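Side-chain contacts in mandelate racemase/muconate lactonizing enzyme (PDB 2QDD), which is of unknown specific function but, as an enolase-superfamily member, probably catalyses a magnesium-dependent reaction that begins by abstracting the alpha-proton of a carboxylate substrate: residues Val10-Leu15 and Gly66-Ile71; Ser139-Gly144 and Leu150-Glu155; Asp251-Trp256 and Arg281-Ser286. All coordinates share one frame; numbering follows the deposited sequence.

Contact 1. Residues Val10-Leu15 and Gly66-Ile71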
loop_
_atom_site.group_PDB
_atom_site.type_symbol
_atom_site.label_atom_id
_atom_site.label_comp_id
_atom_site.label_asym_id
_atom_site.label_seq_id
_atom_site.Cartn_x
_atom_site.Cartn_y
_atom_site.Cartn_z
ATOM N N VAL A 10 -50.373 8.837 0.886
ATOM C CA VAL A 10 -49.534 8.450 2.012
ATOM C C VAL A 10 -50.447 8.042 3.173
ATOM O O VAL A 10 -51.388 8.757 3.509
ATOM C CB VAL A 10 -48.613 9.632 2.424
ATOM C CG1 VAL A 10 -47.731 9.270 3.605
ATOM C CG2 VAL A 10 -47.755 10.065 1.250
ATOM N N PHE A 11 -50.166 6.886 3.765
ATOM C CA PHE A 11 -50.889 6.398 4.934
ATOM C C PHE A 11 -49.903 6.232 6.077
ATOM O O PHE A 11 -48.716 6.021 5.849
ATOM C CB PHE A 11 -51.548 5.043 4.638
ATOM C CG PHE A 11 -52.586 5.092 3.548
ATOM C CD1 PHE A 11 -53.931 5.237 3.863
ATOM C CD2 PHE A 11 -52.221 4.984 2.209
ATOM C CE1 PHE A 11 -54.896 5.283 2.858
ATOM C CE2 PHE A 11 -53.177 5.032 1.200
ATOM C CZ PHE A 11 -54.517 5.180 1.526
ATOM N N HIS A 12 -50.397 6.322 7.306
ATOM C CA HIS A 12 -49.562 6.117 8.484
ATOM C C HIS A 12 -50.134 5.008 9.372
ATOM O O HIS A 12 -51.322 4.993 9.685
ATOM C CB HIS A 12 -49.372 7.433 9.257
ATOM C CG HIS A 12 -48.918 7.248 10.672
ATOM N ND1 HIS A 12 -49.687 7.622 11.753
ATOM C CD2 HIS A 12 -47.785 6.714 11.185
ATOM C CE1 HIS A 12 -49.044 7.332 12.870
ATOM N NE2 HIS A 12 -47.888 6.778 12.553
ATOM N N LEU A 13 -49.270 4.081 9.764
ATOM C CA LEU A 13 -49.680 2.886 10.477
ATOM C C LEU A 13 -48.961 2.860 11.819
ATOM O O LEU A 13 -47.741 3.014 11.878
ATOM C CB LEU A 13 -49.336 1.633 9.660
ATOM C CG LEU A 13 -50.227 1.206 8.479
ATOM C CD1 LEU A 13 -50.003 2.039 7.215
ATOM C CD2 LEU A 13 -50.016 -0.261 8.165
ATOM N N ASP A 14 -49.728 2.686 12.889
ATOM C CA ASP A 14 -49.187 2.502 14.228
ATOM C C ASP A 14 -49.147 1.007 14.525
ATOM O O ASP A 14 -50.193 0.373 14.690
ATOM C CB ASP A 14 -50.086 3.215 15.244
ATOM C CG ASP A 14 -49.336 3.674 16.478
ATOM O OD1 ASP A 14 -48.781 2.818 17.201
ATOM O OD2 ASP A 14 -49.316 4.897 16.733
ATOM N N LEU A 15 -47.945 0.439 14.577
ATOM C CA LEU A 15 -47.795 -1.011 14.667
ATOM C C LEU A 15 -47.158 -1.425 15.985
ATOM O O LEU A 15 -45.941 -1.316 16.137
ATOM C CB LEU A 15 -46.954 -1.554 13.513
ATOM C CG LEU A 15 -47.308 -1.255 12.063
ATOM C CD1 LEU A 15 -46.104 -1.619 11.230
ATOM C CD2 LEU A 15 -48.528 -2.056 11.625
ATOM N N GLY A 66 -39.854 12.056 9.253
ATOM C CA GLY A 66 -38.966 12.438 8.152
ATOM C C GLY A 66 -39.282 11.765 6.836
ATOM O O GLY A 66 -39.072 12.349 5.772
ATOM N N LEU A 67 -39.787 10.537 6.913
ATOM C CA LEU A 67 -40.184 9.779 5.726
ATOM C C LEU A 67 -41.342 10.457 5.000
ATOM O O LEU A 67 -41.302 10.640 3.780
ATOM C CB LEU A 67 -40.554 8.337 6.104
ATOM C CG LEU A 67 -40.171 7.211 5.139
ATOM C CD1 LEU A 67 -40.045 5.880 5.876
ATOM C CD2 LEU A 67 -41.129 7.082 3.967
ATOM N N ARG A 68 -42.360 10.848 5.760
ATOM C CA ARG A 68 -43.516 11.545 5.204
ATOM C C ARG A 68 -43.197 12.955 4.723
ATOM O O ARG A 68 -43.708 13.381 3.682
ATOM C CB ARG A 68 -44.673 11.535 6.200
ATOM C CG ARG A 68 -45.266 10.139 6.396
ATOM C CD ARG A 68 -46.383 10.127 7.420
ATOM N NE ARG A 68 -45.896 10.299 8.789
ATOM C CZ ARG A 68 -45.524 9.304 9.588
ATOM N NH1 ARG A 68 -45.566 8.048 9.160
ATOM N NH2 ARG A 68 -45.105 9.565 10.819
ATOM N N ALA A 69 -42.334 13.663 5.463
ATOM C CA ALA A 69 -41.802 14.968 5.026
ATOM C C ALA A 69 -40.989 14.884 3.740
ATOM O O ALA A 69 -41.074 15.765 2.889
ATOM C CB ALA A 69 -40.980 15.626 6.137
ATOM N N GLY A 70 -40.210 13.811 3.603
ATOM C CA GLY A 70 -39.461 13.539 2.382
ATOM C C GLY A 70 -40.335 13.282 1.171
ATOM O O GLY A 70 -40.054 13.803 0.086
ATOM N N ILE A 71 -41.388 12.476 1.348
ATOM C CA ILE A 71 -42.378 12.241 0.279
ATOM C C ILE A 71 -43.049 13.542 -0.212
ATOM O O ILE A 71 -43.149 13.764 -1.419
ATOM C CB ILE A 71 -43.428 11.164 0.662
ATOM C CG1 ILE A 71 -42.749 9.802 0.857
ATOM C CG2 ILE A 71 -44.506 11.035 -0.432
ATOM C CD1 ILE A 71 -43.604 8.766 1.580
#

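Contact 2. Residues Ser139-Gly144 and Leu150-Glu155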
loop_
_atom_site.group_PDB
_atom_site.type_symbol
_atom_site.label_atom_id
_atom_site.label_comp_id
_atom_site.label_asym_id
_atom_site.label_seq_id
_atom_site.Cartn_x
_atom_site.Cartn_y
_atom_site.Cartn_z
ATOM N N SER A 139 -34.417 -17.264 13.317
ATOM C CA SER A 139 -34.961 -16.882 14.617
ATOM C C SER A 139 -34.179 -15.741 15.251
ATOM O O SER A 139 -33.027 -15.490 14.890
ATOM C CB SER A 139 -34.960 -18.080 15.564
ATOM O OG SER A 139 -33.640 -18.454 15.923
ATOM N N SER A 140 -34.811 -15.064 16.206
ATOM C CA SER A 140 -34.153 -14.039 17.006
ATOM C C SER A 140 -34.061 -14.481 18.456
ATOM O O SER A 140 -35.082 -14.662 19.125
ATOM C CB SER A 140 -34.910 -12.719 16.911
ATOM O OG SER A 140 -35.142 -12.373 15.559
ATOM N N ILE A 141 -32.830 -14.655 18.928
ATOM C CA ILE A 141 -32.565 -15.127 20.282
ATOM C C ILE A 141 -32.081 -13.974 21.161
ATOM O O ILE A 141 -30.958 -13.493 21.005
ATOM C CB ILE A 141 -31.527 -16.283 20.295
ATOM C CG1 ILE A 141 -31.825 -17.328 19.202
ATOM C CG2 ILE A 141 -31.394 -16.893 21.699
ATOM C CD1 ILE A 141 -33.141 -18.101 19.360
ATOM N N SER A 142 -32.946 -13.546 22.079
ATOM C CA SER A 142 -32.696 -12.405 22.966
ATOM C C SER A 142 -31.574 -12.683 23.960
ATOM O O SER A 142 -31.333 -13.834 24.326
ATOM C CB SER A 142 -33.975 -12.044 23.731
ATOM O OG SER A 142 -34.895 -11.349 22.906
ATOM N N THR A 143 -30.899 -11.617 24.388
ATOM C CA THR A 143 -29.772 -11.698 25.321
ATOM C C THR A 143 -30.202 -12.240 26.688
ATOM O O THR A 143 -31.301 -11.946 27.167
ATOM C CB THR A 143 -29.091 -10.314 25.504
ATOM O OG1 THR A 143 -29.212 -9.544 24.300
ATOM C CG2 THR A 143 -27.618 -10.475 25.836
ATOM N N GLY A 144 -29.337 -13.050 27.294
ATOM C CA GLY A 144 -29.550 -13.556 28.645
ATOM C C GLY A 144 -28.361 -14.356 29.131
ATOM O O GLY A 144 -27.220 -14.069 28.766
ATOM N N LEU A 150 -29.834 -20.778 25.115
ATOM C CA LEU A 150 -29.834 -22.155 24.624
ATOM C C LEU A 150 -31.185 -22.854 24.810
ATOM O O LEU A 150 -31.528 -23.764 24.053
ATOM C CB LEU A 150 -28.713 -22.955 25.299
ATOM C CG LEU A 150 -27.928 -24.012 24.510
ATOM C CD1 LEU A 150 -27.312 -23.449 23.232
ATOM C CD2 LEU A 150 -26.851 -24.641 25.390
ATOM N N GLY A 151 -31.943 -22.423 25.819
ATOM C CA GLY A 151 -33.353 -22.790 25.959
ATOM C C GLY A 151 -34.252 -22.144 24.918
ATOM O O GLY A 151 -35.157 -22.793 24.386
ATOM N N LEU A 152 -34.002 -20.865 24.632
ATOM C CA LEU A 152 -34.677 -20.148 23.546
ATOM C C LEU A 152 -34.388 -20.724 22.155
ATOM O O LEU A 152 -35.236 -20.649 21.265
ATOM C CB LEU A 152 -34.321 -18.657 23.574
ATOM C CG LEU A 152 -34.967 -17.744 24.624
ATOM C CD1 LEU A 152 -34.209 -16.427 24.712
ATOM C CD2 LEU A 152 -36.445 -17.489 24.333
ATOM N N ILE A 153 -33.193 -21.290 21.984
ATOM C CA ILE A 153 -32.767 -21.922 20.729
ATOM C C ILE A 153 -33.504 -23.247 20.497
ATOM O O ILE A 153 -33.978 -23.516 19.386
ATOM C CB ILE A 153 -31.207 -22.093 20.683
ATOM C CG1 ILE A 153 -30.547 -20.795 20.207
ATOM C CG2 ILE A 153 -30.767 -23.272 19.804
ATOM C CD1 ILE A 153 -29.073 -20.692 20.548
ATOM N N ALA A 154 -33.615 -24.050 21.558
ATOM C CA ALA A 154 -34.398 -25.292 21.541
ATOM C C ALA A 154 -35.892 -25.046 21.296
ATOM O O ALA A 154 -36.557 -25.840 20.621
ATOM C CB ALA A 154 -34.185 -26.075 22.831
ATOM N N GLU A 155 -36.398 -23.939 21.842
ATOM C CA GLU A 155 -37.736 -23.437 21.543
ATOM C C GLU A 155 -37.898 -23.062 20.064
ATOM O O GLU A 155 -38.914 -23.384 19.446
ATOM C CB GLU A 155 -38.044 -22.232 22.434
ATOM C CG GLU A 155 -39.518 -21.890 22.565
ATOM C CD GLU A 155 -39.756 -20.644 23.406
ATOM O OE1 GLU A 155 -40.344 -19.673 22.878
ATOM O OE2 GLU A 155 -39.357 -20.634 24.593
#

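Contact 3. Residues Asp251-Trp256 and Arg281-Ser286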
loop_
_atom_site.group_PDB
_atom_site.type_symbol
_atom_site.label_atom_id
_atom_site.label_comp_id
_atom_site.label_asym_id
_atom_site.label_seq_id
_atom_site.Cartn_x
_atom_site.Cartn_y
_atom_site.Cartn_z
ATOM N N ASP A 251 -19.915 2.552 -0.261
ATOM C CA ASP A 251 -19.563 1.902 1.007
ATOM C C ASP A 251 -19.305 0.407 0.865
ATOM O O ASP A 251 -18.510 -0.157 1.616
ATOM C CB ASP A 251 -20.644 2.140 2.070
ATOM C CG ASP A 251 -20.859 3.619 2.379
ATOM O OD1 ASP A 251 -22.002 3.991 2.723
ATOM O OD2 ASP A 251 -19.889 4.407 2.280
ATOM N N HIS A 252 -19.987 -0.230 -0.090
ATOM C CA HIS A 252 -19.807 -1.655 -0.364
ATOM C C HIS A 252 -18.511 -1.896 -1.128
ATOM O O HIS A 252 -17.757 -2.832 -0.826
ATOM C CB HIS A 252 -21.003 -2.212 -1.141
ATOM C CG HIS A 252 -22.286 -2.167 -0.378
ATOM N ND1 HIS A 252 -23.039 -1.018 -0.254
ATOM C CD2 HIS A 252 -22.936 -3.122 0.330
ATOM C CE1 HIS A 252 -24.106 -1.271 0.482
ATOM N NE2 HIS A 252 -24.067 -2.540 0.852
ATOM N N LEU A 253 -18.277 -1.036 -2.118
ATOM C CA LEU A 253 -17.004 -0.903 -2.823
ATOM C C LEU A 253 -15.807 -0.696 -1.898
ATOM O O LEU A 253 -14.757 -1.300 -2.097
ATOM C CB LEU A 253 -17.097 0.276 -3.793
ATOM C CG LEU A 253 -16.771 0.064 -5.268
ATOM C CD1 LEU A 253 -17.432 -1.187 -5.825
ATOM C CD2 LEU A 253 -17.180 1.296 -6.066
ATOM N N ALA A 254 -15.981 0.166 -0.898
ATOM C CA ALA A 254 -14.999 0.378 0.163
ATOM C C ALA A 254 -14.766 -0.856 1.025
ATOM O O ALA A 254 -13.619 -1.196 1.308
ATOM C CB ALA A 254 -15.403 1.566 1.034
ATOM N N ALA A 255 -15.849 -1.518 1.439
ATOM C CA ALA A 255 -15.763 -2.753 2.230
ATOM C C ALA A 255 -15.010 -3.846 1.477
ATOM O O ALA A 255 -14.182 -4.552 2.055
ATOM C CB ALA A 255 -17.162 -3.244 2.618
ATOM N N TRP A 256 -15.295 -3.959 0.179
ATOM C CA TRP A 256 -14.650 -4.938 -0.689
ATOM C C TRP A 256 -13.129 -4.724 -0.834
ATOM O O TRP A 256 -12.352 -5.672 -0.685
ATOM C CB TRP A 256 -15.330 -4.986 -2.068
ATOM C CG TRP A 256 -14.577 -5.843 -3.022
ATOM C CD1 TRP A 256 -14.583 -7.209 -3.080
ATOM C CD2 TRP A 256 -13.653 -5.401 -4.022
ATOM N NE1 TRP A 256 -13.733 -7.643 -4.071
ATOM C CE2 TRP A 256 -13.145 -6.554 -4.660
ATOM C CE3 TRP A 256 -13.201 -4.141 -4.439
ATOM C CZ2 TRP A 256 -12.217 -6.486 -5.703
ATOM C CZ3 TRP A 256 -12.271 -4.072 -5.475
ATOM C CH2 TRP A 256 -11.789 -5.240 -6.093
ATOM N N ARG A 281 -26.665 -6.518 -4.602
ATOM C CA ARG A 281 -26.804 -7.974 -4.660
ATOM C C ARG A 281 -25.924 -8.581 -5.747
ATOM O O ARG A 281 -25.200 -9.548 -5.500
ATOM C CB ARG A 281 -28.269 -8.366 -4.899
ATOM C CG ARG A 281 -28.577 -9.846 -4.635
ATOM C CD ARG A 281 -28.436 -10.718 -5.884
ATOM N NE ARG A 281 -29.212 -10.239 -7.038
ATOM C CZ ARG A 281 -30.486 -10.546 -7.269
ATOM N NH1 ARG A 281 -31.154 -11.311 -6.415
ATOM N NH2 ARG A 281 -31.099 -10.085 -8.354
ATOM N N ASP A 282 -26.015 -8.011 -6.945
ATOM C CA ASP A 282 -25.240 -8.443 -8.098
ATOM C C ASP A 282 -23.735 -8.243 -7.906
ATOM O O ASP A 282 -22.938 -9.076 -8.339
ATOM C CB ASP A 282 -25.710 -7.693 -9.350
ATOM C CG ASP A 282 -27.085 -8.164 -9.851
ATOM O OD1 ASP A 282 -27.675 -9.119 -9.282
ATOM O OD2 ASP A 282 -27.573 -7.572 -10.837
ATOM N N PHE A 283 -23.357 -7.137 -7.268
ATOM C CA PHE A 283 -21.972 -6.917 -6.860
ATOM C C PHE A 283 -21.495 -8.021 -5.912
ATOM O O PHE A 283 -20.414 -8.574 -6.105
ATOM C CB PHE A 283 -21.786 -5.534 -6.218
ATOM C CG PHE A 283 -20.379 -5.270 -5.749
ATOM C CD1 PHE A 283 -20.064 -5.305 -4.396
ATOM C CD2 PHE A 283 -19.371 -4.992 -6.660
ATOM C CE1 PHE A 283 -18.768 -5.071 -3.955
ATOM C CE2 PHE A 283 -18.068 -4.757 -6.229
ATOM C CZ PHE A 283 -17.767 -4.795 -4.877
ATOM N N GLY A 284 -22.315 -8.337 -4.908
ATOM C CA GLY A 284 -22.017 -9.399 -3.942
ATOM C C GLY A 284 -21.809 -10.772 -4.556
ATOM O O GLY A 284 -20.903 -11.501 -4.159
ATOM N N VAL A 285 -22.656 -11.119 -5.519
ATOM C CA VAL A 285 -22.506 -12.331 -6.323
ATOM C C VAL A 285 -21.155 -12.358 -7.055
ATOM O O VAL A 285 -20.454 -13.374 -7.025
ATOM C CB VAL A 285 -23.689 -12.477 -7.327
ATOM C CG1 VAL A 285 -23.420 -13.576 -8.367
ATOM C CG2 VAL A 285 -24.994 -12.749 -6.580
ATOM N N SER A 286 -20.787 -11.235 -7.675
ATOM C CA SER A 286 -19.537 -11.115 -8.434
ATOM C C SER A 286 -18.268 -11.301 -7.599
ATOM O O SER A 286 -17.254 -11.773 -8.112
ATOM C CB SER A 286 -19.479 -9.771 -9.163
ATOM O OG SER A 286 -20.605 -9.610 -10.006
#

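Contact 1. Residues Val10-Leu15 and Gly66-Ile71
In the N-terminal capping domain of the enolase fold, a helix packs against an antiparallel sheet, and Val10 and His12 of the sheet meet Arg68 and Ile71 of the helix. Strand 10-15 and helix 66-71 run almost exactly antiparallel, with their axes 10.2 Å apart. Val10 and His12, alternate residues on one side of the strand, face Arg68 and Ile71, which are three residues apart on the helix.

Val10 is the buried apolar end. Its two methyls divide the work: CG1, set anti to the backbone N (chi1 179°), lies against CG of Arg68 at 3.8 Å, and CG2 touches CG2 of Ile71 at the same distance of 3.8 Å. The aliphatic part of Arg68 therefore serves as a hydrophobic surface before the chain bends at chi3 (-72°) and carries the guanidinium along the strand toward His12.

There the imidazole leans over one face of the guanidinium without stacking flat on it. The planes stand 61° apart, and His12 CG sits 3.7 Å above the guanidinium plane, displaced toward its rim. What anchors the cation is a salt bridge from Arg68 NH1 to OD2 of Asp34 on the neighbouring strand 29-42, a carboxylate that would probably balance the charge of Arg68; the His12 side chain also touches Asp34.

Beyond the contact, Leu67 packs on helix 101-119, and Ala69 touches Gly66 of a second subunit. The closest approach between the two segments is from His12 CD2 to Arg68 NH1, 3.3 Å.

Contact 2. Residues Ser139-Gly144 and Leu150-Glu155
The flat groups in this contact are peptide units, met by aliphatic carbons of Ile141 and Leu152; no ring or guanidinium takes part. The carbonyl oxygen of Leu152 has CD1 of Ile141 3.8 Å away, and in return CD1 of Leu152 reaches the backbone of the loop, 3.9 Å from Ser142 O.

Ile141, the last residue of its strand, uses both branches. With chi1 at -45°, CG2 lies anti to the backbone N and rests against CB of Leu152 at 3.9 Å, the two side chains passing in opposite directions. On the longer branch, CG1 of Ile141 is 3.8 Å from CG1 of Ile153, and its CD1 touches that same atom as well as the Leu152 oxygen; here the isoleucines cross nearly at a right angle. Ile141 thus straddles two successive helix residues. Ile141 and Ile153 are buried, whereas Leu152 and Ser142 form the outer margin.

This is the first beta-alpha-beta unit of the C-terminal barrel, in which strand 135-141 leads through a short loop into helix 146-159, which folds back over it. Strand 163-167 bonds alongside through the Ile141 backbone to Ser165 and Lys167, Met149 adds to the cover over Ile141, and Ile183 of helix 173-185 packs against Ile153.

Contact 3. Residues Asp251-Trp256 and Arg281-Ser286
Phe283 fills the groove between two neighbouring outer helices of the C-terminal beta/alpha barrel, reaching Leu253 and Trp256. Segments 251-256 and 281-286 run nearly parallel, 14° apart, with axes separated by 11.3 Å, and the Phe283 ring spans the gap.

The tight part gathers at the far end of that ring, which is sent across by a chi1 of 179°. CD1 of Leu253 meets CE2 of Phe283 at 3.6 Å, the side chains crossing at about a right angle. Phe283 also directs its edge toward the face of the Trp256 five-membered ring in a T-shaped pair, with centroids 5.6 Å apart and planes at 82°. Trp289 and Phe249 make further edge-to-face pairs with Phe283, forming an aromatic cluster.

The His252 side of the contact is looser: the nearest side-chain atom of His252, CB, stays 4.6 Å from CD1 of Phe283, and the imidazole lies farther off, its ND1 bonded to Glu248 O. At the partly exposed side, Trp256 is met by Leu253 of a third subunit, which packs on Phe283 as well. Closing the groove within the chain, CB of Trp256 lies at the Phe283 edge, in the ring plane, 3.7 Å from CZ.

The three contacts occur one after another along the chain and do not touch. Contact 1 belongs to the capping domain; contacts 2 and 3 lie in the barrel, their centres 31 Å apart. From contact 1, the centres of contacts 2 and 3 are 33 and 30 Å away, with nearest atoms about 15 Å from contact 2 and about 18 Å from contact 3. Each barrel contact has one side chain within about 10 Å of a magnesium ligand, though this chain holds no metal: side chain to side chain, Ile141 is about 9 Å from Asp196 and His252 about 8 Å from Asp243. Contact 1 lies away from these ligands and, like contact 3, borders another subunit.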